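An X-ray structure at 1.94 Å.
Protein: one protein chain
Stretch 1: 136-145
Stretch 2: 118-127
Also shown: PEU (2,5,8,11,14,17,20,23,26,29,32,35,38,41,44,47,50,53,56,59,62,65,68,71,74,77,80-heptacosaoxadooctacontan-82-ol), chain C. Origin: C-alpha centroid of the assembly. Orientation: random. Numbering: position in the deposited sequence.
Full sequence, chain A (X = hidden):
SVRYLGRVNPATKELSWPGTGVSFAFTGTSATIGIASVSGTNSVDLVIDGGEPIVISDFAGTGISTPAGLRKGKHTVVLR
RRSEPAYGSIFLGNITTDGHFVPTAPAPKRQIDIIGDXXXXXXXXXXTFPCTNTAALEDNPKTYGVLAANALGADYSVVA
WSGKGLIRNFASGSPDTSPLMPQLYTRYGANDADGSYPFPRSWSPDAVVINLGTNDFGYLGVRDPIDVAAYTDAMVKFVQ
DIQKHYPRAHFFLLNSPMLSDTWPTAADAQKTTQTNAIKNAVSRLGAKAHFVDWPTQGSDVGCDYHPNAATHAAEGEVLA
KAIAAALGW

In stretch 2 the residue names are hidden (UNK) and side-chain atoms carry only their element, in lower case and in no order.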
ATOM      1  N   ALA A 136      -2.531   9.111 -11.923  1.00 18.90           N
ATOM      2  CA  ALA A 136      -2.824   8.155 -13.003  1.00 19.23           C
ATOM      3  C   ALA A 136      -1.690   7.126 -13.185  1.00 19.67           C
ATOM      4  O   ALA A 136      -1.952   5.982 -13.530  1.00 16.79           O
ATOM      5  CB  ALA A 136      -3.082   8.893 -14.318  1.00 21.61           C
ATOM      6  N   LEU A 137      -0.445   7.524 -12.919  1.00 16.85           N
ATOM      7  CA  LEU A 137       0.703   6.619 -13.127  1.00 17.34           C
ATOM      8  C   LEU A 137       0.975   5.719 -11.923  1.00 17.80           C
ATOM      9  O   LEU A 137       1.695   4.719 -12.024  1.00 16.86           O
ATOM     10  CB  LEU A 137       1.958   7.411 -13.471  1.00 18.20           C
ATOM     11  CG  LEU A 137       1.907   8.040 -14.885  1.00 20.53           C
ATOM     12  CD1 LEU A 137       3.184   8.807 -15.209  1.00 22.26           C
ATOM     13  CD2 LEU A 137       1.670   6.971 -15.974  1.00 22.02           C
ATOM     14  N   GLU A 138       0.431   6.091 -10.767  1.00 17.04           N
ATOM     15  CA  GLU A 138       0.555   5.237  -9.601  1.00 15.79           C
ATOM     16  C   GLU A 138      -0.255   3.969  -9.834  1.00 17.05           C
ATOM     17  O   GLU A 138      -1.302   4.014 -10.485  1.00 18.34           O
ATOM     18  CB  GLU A 138       0.093   5.985  -8.340  1.00 16.04           C
ATOM     19  CG  GLU A 138       0.947   7.206  -8.096  1.00 16.92           C
ATOM     20  CD  GLU A 138       0.802   7.729  -6.691  1.00 18.83           C
ATOM     21  OE1 GLU A 138      -0.341   7.654  -6.180  1.00 18.09           O
ATOM     22  OE2 GLU A 138       1.830   8.194  -6.106  1.00 18.34           O
ATOM     23  N   ASP A 139       0.189   2.843  -9.285  1.00 15.08           N
ATOM     24  CA  ASP A 139      -0.512   1.599  -9.585  1.00 16.51           C
ATOM     25  C   ASP A 139      -0.411   0.634  -8.405  1.00 15.96           C
ATOM     26  O   ASP A 139       0.289  -0.371  -8.481  1.00 15.59           O
ATOM     27  CB  ASP A 139       0.065   0.958 -10.864  1.00 15.59           C
ATOM     28  CG  ASP A 139      -0.852  -0.100 -11.476  1.00 16.34           C
ATOM     29  OD1 ASP A 139      -1.731  -0.624 -10.758  1.00 15.29           O
ATOM     30  OD2 ASP A 139      -0.693  -0.415 -12.698  1.00 18.39           O
ATOM     31  N   ASN A 140      -1.106   0.955  -7.312  1.00 15.23           N
ATOM     32  CA  ASN A 140      -1.011   0.132  -6.120  1.00 13.36           C
ATOM     33  C   ASN A 140      -1.336  -1.337  -6.412  1.00 13.15           C
ATOM     34  O   ASN A 140      -0.710  -2.195  -5.819  1.00 14.03           O
ATOM     35  CB  ASN A 140      -1.931   0.668  -4.994  1.00 13.11           C
ATOM     36  CG  ASN A 140      -1.734  -0.090  -3.672  1.00 13.67           C
ATOM     37  OD1 ASN A 140      -2.636  -0.813  -3.211  1.00 14.24           O
ATOM     38  ND2 ASN A 140      -0.534   0.057  -3.067  1.00 12.11           N
ATOM     39  N   PRO A 141      -2.320  -1.632  -7.305  1.00 13.55           N
ATOM     40  CA  PRO A 141      -2.637  -3.061  -7.524  1.00 13.26           C
ATOM     41  C   PRO A 141      -1.486  -3.871  -8.147  1.00 14.45           C
ATOM     42  O   PRO A 141      -1.578  -5.125  -8.192  1.00 14.03           O
ATOM     43  CB  PRO A 141      -3.833  -3.024  -8.480  1.00 12.99           C
ATOM     44  CG  PRO A 141      -4.545  -1.706  -8.173  1.00 14.26           C
ATOM     45  CD  PRO A 141      -3.389  -0.742  -7.838  1.00 13.37           C
ATOM     46  N   LYS A 142      -0.445  -3.194  -8.637  1.00 13.20           N
ATOM     47  CA  LYS A 142       0.692  -3.919  -9.217  1.00 13.64           C
ATOM     48  C   LYS A 142       1.917  -3.926  -8.312  1.00 12.67           C
ATOM     49  O   LYS A 142       2.999  -4.345  -8.736  1.00 13.06           O
ATOM     50  CB  LYS A 142       1.092  -3.328 -10.570  1.00 15.60           C
ATOM     51  CG  LYS A 142       0.058  -3.646 -11.678  1.00 16.89           C
ATOM     52  CD  LYS A 142       0.666  -3.400 -13.087  1.00 20.05           C
ATOM     53  CE  LYS A 142      -0.283  -3.879 -14.184  1.00 21.95           C
ATOM     54  NZ  LYS A 142       0.332  -3.691 -15.567  1.00 24.38           N
ATOM     55  N   THR A 143       1.769  -3.449  -7.076  1.00 13.77           N
ATOM     56  CA  THR A 143       2.930  -3.368  -6.174  1.00 13.03           C
ATOM     57  C   THR A 143       3.308  -4.742  -5.615  1.00 13.29           C
ATOM     58  O   THR A 143       2.477  -5.638  -5.564  1.00 13.71           O
ATOM     59  CB  THR A 143       2.683  -2.424  -4.989  1.00 13.42           C
ATOM     60  OG1 THR A 143       1.464  -2.801  -4.312  1.00 13.45           O
ATOM     61  CG2 THR A 143       2.597  -0.942  -5.493  1.00 13.85           C
ATOM     62  N   TYR A 144       4.555  -4.870  -5.150  1.00 15.59           N
ATOM     63  CA  TYR A 144       5.069  -6.114  -4.571  1.00 14.13           C
ATOM     64  C   TYR A 144       4.148  -6.595  -3.430  1.00 13.71           C
ATOM     65  O   TYR A 144       3.861  -7.783  -3.307  1.00 11.02           O
ATOM     66  CB  TYR A 144       6.518  -5.914  -4.047  1.00 14.72           C
ATOM     67  CG  TYR A 144       6.513  -5.081  -2.776  1.00 15.07           C
ATOM     68  CD1 TYR A 144       6.299  -3.690  -2.815  1.00 15.93           C
ATOM     69  CD2 TYR A 144       6.609  -5.698  -1.531  1.00 14.79           C
ATOM     70  CE1 TYR A 144       6.219  -2.937  -1.634  1.00 15.08           C
ATOM     71  CE2 TYR A 144       6.540  -4.967  -0.364  1.00 14.69           C
ATOM     72  CZ  TYR A 144       6.347  -3.583  -0.417  1.00 14.76           C
ATOM     73  OH  TYR A 144       6.262  -2.888   0.782  1.00 14.90           O
ATOM     74  N   GLY A 145       3.650  -5.678  -2.597  1.00 13.14           N
ATOM     75  CA  GLY A 145       2.866  -6.142  -1.451  1.00 13.25           C
ATOM     76  C   GLY A 145       1.502  -6.686  -1.855  1.00 12.95           C
ATOM     77  O   GLY A 145       1.029  -7.702  -1.344  1.00 12.66           O
ATOM     78  N   UNK A 118       6.544   5.456  -0.717  1.00 15.21           N
ATOM     79  CA  UNK A 118       6.164   5.547  -2.121  1.00 15.37           C
ATOM     80  C   UNK A 118       6.279   4.171  -2.825  1.00 13.97           C
ATOM     81  O   UNK A 118       5.553   3.871  -3.776  1.00 15.50           O
ATOM     82  c   UNK A 118       7.057   6.587  -2.815  1.00 16.20           C
ATOM     83  o   UNK A 118       8.389   6.112  -2.830  1.00 15.69           O
ATOM     84  N   UNK A 119       7.221   3.348  -2.377  1.00 12.71           N
ATOM     85  CA  UNK A 119       7.413   2.037  -2.998  1.00 13.91           C
ATOM     86  C   UNK A 119       6.179   1.147  -2.747  1.00 15.13           C
ATOM     87  O   UNK A 119       5.706   0.397  -3.640  1.00 15.33           O
ATOM     88  c   UNK A 119       9.895   2.288  -2.757  1.00 16.45           C
ATOM     89  c   UNK A 119       8.695   1.367  -2.458  1.00 14.92           C
ATOM     90  c   UNK A 119       8.897  -0.039  -3.066  1.00 14.91           C
ATOM     91  c   UNK A 119      11.188   1.846  -2.042  1.00 16.86           C
ATOM     92  N   UNK A 120       5.626   1.272  -1.547  1.00 14.04           N
ATOM     93  CA  UNK A 120       4.456   0.501  -1.167  1.00 13.26           C
ATOM     94  C   UNK A 120       3.185   1.095  -1.756  1.00 14.48           C
ATOM     95  O   UNK A 120       2.241   0.368  -2.086  1.00 15.32           O
ATOM     96  o   UNK A 120       5.593  -0.270   0.787  1.00 16.63           O
ATOM     97  c   UNK A 120       3.180  -0.293   0.878  1.00 11.88           C
ATOM     98  c   UNK A 120       4.403   0.410   0.370  1.00 13.96           C
ATOM     99  N   UNK A 121       3.174   2.412  -1.931  1.00 14.74           N
ATOM    100  CA  UNK A 121       2.092   3.045  -2.669  1.00 13.76           C
ATOM    101  C   UNK A 121       2.016   2.510  -4.093  1.00 14.12           C
ATOM    102  O   UNK A 121       0.942   2.153  -4.577  1.00 14.11           O
ATOM    103  c   UNK A 121       1.305   5.162  -3.800  1.00 14.88           C
ATOM    104  c   UNK A 121       2.088   5.236  -1.381  1.00 13.91           C
ATOM    105  c   UNK A 121       2.279   4.575  -2.761  1.00 14.49           C
ATOM    106  N   UNK A 122       3.176   2.446  -4.750  1.00 12.27           N
ATOM    107  CA  UNK A 122       3.207   2.234  -6.183  1.00 12.30           C
ATOM    108  C   UNK A 122       3.460   3.504  -6.969  1.00 14.25           C
ATOM    109  O   UNK A 122       3.029   3.625  -8.097  1.00 13.54           O
ATOM    110  N   UNK A 123       4.147   4.449  -6.338  1.00 15.42           N
ATOM    111  CA  UNK A 123       4.617   5.688  -6.979  1.00 17.03           C
ATOM    112  C   UNK A 123       5.274   5.409  -8.325  1.00 17.80           C
ATOM    113  O   UNK A 123       6.214   4.609  -8.391  1.00 17.26           O
ATOM    114  c   UNK A 123       7.122  10.240  -7.125  1.00 22.71           C
ATOM    115  o   UNK A 123       7.614  11.471  -7.498  1.00 23.41           O
ATOM    116  c   UNK A 123       5.708   8.872  -5.749  1.00 18.28           C
ATOM    117  c   UNK A 123       6.137   7.728  -6.423  1.00 18.42           C
ATOM    118  c   UNK A 123       7.080   7.868  -7.446  1.00 18.43           C
ATOM    119  c   UNK A 123       6.196  10.132  -6.090  1.00 21.02           C
ATOM    120  c   UNK A 123       5.622   6.363  -6.028  1.00 17.70           C
ATOM    121  c   UNK A 123       7.566   9.102  -7.806  1.00 21.18           C
ATOM    122  N   UNK A 124       4.830   6.071  -9.395  1.00 13.91           N
ATOM    123  CA  UNK A 124       5.591   6.023 -10.647  1.00 14.82           C
ATOM    124  C   UNK A 124       5.645   4.679 -11.362  1.00 17.27           C
ATOM    125  O   UNK A 124       6.346   4.533 -12.376  1.00 17.93           O
ATOM    126  N   UNK A 125       4.871   3.709 -10.860  1.00 16.11           N
ATOM    127  CA  UNK A 125       5.006   2.312 -11.295  1.00 15.84           C
ATOM    128  C   UNK A 125       4.737   2.144 -12.804  1.00 17.49           C
ATOM    129  O   UNK A 125       5.470   1.438 -13.503  1.00 17.10           O
ATOM    130  c   UNK A 125       3.613  -0.739  -9.251  1.00 11.58           C
ATOM    131  c   UNK A 125       3.676  -0.726 -11.810  1.00 17.26           C
ATOM    132  c   UNK A 125       4.254  -0.094 -10.511  1.00 12.99           C
ATOM    133  c   UNK A 125       4.064   1.426 -10.464  1.00 13.29           C
ATOM    134  N   UNK A 126       3.686   2.798 -13.301  1.00 18.37           N
ATOM    135  CA  UNK A 126       3.322   2.667 -14.712  1.00 19.92           C
ATOM    136  C   UNK A 126       4.125   3.629 -15.575  1.00 20.59           C
ATOM    137  O   UNK A 126       3.916   3.685 -16.792  1.00 20.48           O
ATOM    138  o   UNK A 126      -0.295   1.801 -14.839  1.00 26.85           O
ATOM    139  c   UNK A 126       0.910   1.792 -14.496  1.00 24.49           C
ATOM    140  c   UNK A 126       1.818   2.951 -14.929  1.00 22.43           C
ATOM    141  o   UNK A 126       1.364   0.881 -13.806  1.00 23.01           O
ATOM    142  N   UNK A 127       4.978   4.446 -14.958  1.00 19.01           N
ATOM    143  CA  UNK A 127       5.635   5.495 -15.728  1.00 22.73           C
ATOM    144  C   UNK A 127       6.854   4.957 -16.468  1.00 26.73           C
ATOM    145  O   UNK A 127       7.455   3.980 -16.045  1.00 28.89           O
TER
HETATM  146  CAA PEU C 402      -4.717  17.770  -2.420  1.00 70.99           C
HETATM  147  OAB PEU C 402      -3.411  18.215  -2.825  1.00 71.77           O
HETATM  148  CAC PEU C 402      -2.881  19.299  -1.967  1.00 72.61           C
HETATM  149  CAD PEU C 402      -1.468  19.935  -2.249  1.00 77.05           C
HETATM  150  OAE PEU C 402      -1.361  20.554  -3.554  1.00 77.29           O
HETATM  151  CAF PEU C 402      -1.499  19.619  -4.670  1.00 77.68           C
HETATM  152  CAG PEU C 402      -0.388  18.617  -5.028  1.00 77.76           C
HETATM  153  OAH PEU C 402       0.085  17.724  -4.008  1.00 78.01           O
HETATM  154  CAI PEU C 402       0.997  16.737  -4.565  1.00 77.94           C
HETATM  155  CAJ PEU C 402       1.743  15.939  -3.488  1.00 78.01           C
HETATM  156  OAK PEU C 402       2.600  14.934  -4.093  1.00 78.05           O
HETATM  157  CAL PEU C 402       3.598  14.520  -3.136  1.00 78.01           C
HETATM  158  CAM PEU C 402       4.570  13.472  -3.665  1.00 77.83           C
HETATM  159  OAN PEU C 402       5.581  13.419  -2.637  1.00 77.54           O
HETATM  160  CAO PEU C 402       6.704  12.567  -2.952  1.00 76.89           C
HETATM  161  CAP PEU C 402       7.708  13.184  -2.000  1.00 76.24           C
HETATM  162  OAQ PEU C 402       9.094  12.808  -1.805  1.00 75.85           O
HETATM  163  CAR PEU C 402       9.975  12.752  -2.971  1.00 75.04           C
HETATM  164  CAS PEU C 402       9.929  11.556  -3.955  1.00 73.49           C
HETATM  165  OAT PEU C 402      10.307  10.257  -3.347  1.00 71.07           O
HETATM  166  CAU PEU C 402       9.452   9.769  -2.269  1.00 68.13           C
HETATM  167  CAV PEU C 402       9.957   8.427  -1.698  1.00 65.81           C
HETATM  168  OAW PEU C 402       9.162   7.831  -0.643  1.00 64.62           O
HETATM  169  O   HOH W   1       2.287  -2.591  -1.765  1.00 15.94           O
HETATM  170  O   HOH W   2      -0.021  -1.315 -16.134  1.00 61.93           O

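Position 118 carries one carbon and then one oxygen, its CA-to-CB bond turned away from stretch 1 and its atoms touching nothing there; the oxygen lies 2.9 Å from OAW of PEU. This is Ser 118, whose backbone O also receives the N of positions 122 and 123 as the helix ends.

At 119 there are four carbons, forked at the first, with one arm two carbons long; the short arm lies 4.2 Å from CE1 of Tyr 144. This is Ile 119, and its backbone O lies at the edge of the Tyr 144 ring.

Position 120 has one carbon bearing an oxygen and a carbon, and the oxygen lies 2.7 Å from Tyr 144 OH. It is Thr 120: Tyr 144 OH donates to its OG1, and a water bridges Thr 120 O to Thr 143 OG1, donating to both.

Three carbons, forked at the first, mark 121. The CA-to-CB bond points away from stretch 1, though one tip comes 3.8 Å from Glu 138 OE1. One carbon carrying two more, and no oxygen, is Val 121, which works mainly through its backbone: Asn 140 ND2 donates to Val 121 O at 3.0 Å.

Position 122 has no side-chain atoms. An ideal CB would stand 2.9 Å from Thr 143 CG2, a clash, and the backbone angles would jam it against the preceding carbonyl. Both demands give Gly 122, whose O accepts Asp 139 N at 3.2 Å.

At 123 one carbon leads to a six-carbon ring bearing an oxygen. The CA-to-CB bond points away from stretch 1, yet a ring carbon lies 4.0 Å from Glu 138 OE2: Tyr 123.

Position 124 is bare again, with positive phi, and a CB would be crowded by Tyr 123 CD1 at 3.2 Å: Gly 124.

At 125 four carbons fork at the second. The CA-to-CB bond points toward stretch 1, and one end carbon lies 3.4 Å from Asp 139 O and 3.8 Å from Lys 142 CB. This is Leu 125.

At 126, two carbons end in two oxygens, one of them 2.7 Å from Asp 139 OD2, so close that one acid group probably holds a proton. This is Asp 126.

Position 127 has no side chain; its CA lies 4.2 Å from Leu 137 CD1, and a CB would be crowded by Gly 124 O at 3.2 Å. It is Gly 127.

The contact is built on backbone carbonyls. Gly 122 O and Leu 137 O each take a backbone NH across the gap, the latter from Asp 126 N at 3.0 Å, while Asn 140 reaches the helix end. Bare glycine lets the chains approach, Leu 125 fills the space beside them, and the tyrosine-threonine bond adds a polar link.

Stretch 2 (118-127) SITVGYGLDG
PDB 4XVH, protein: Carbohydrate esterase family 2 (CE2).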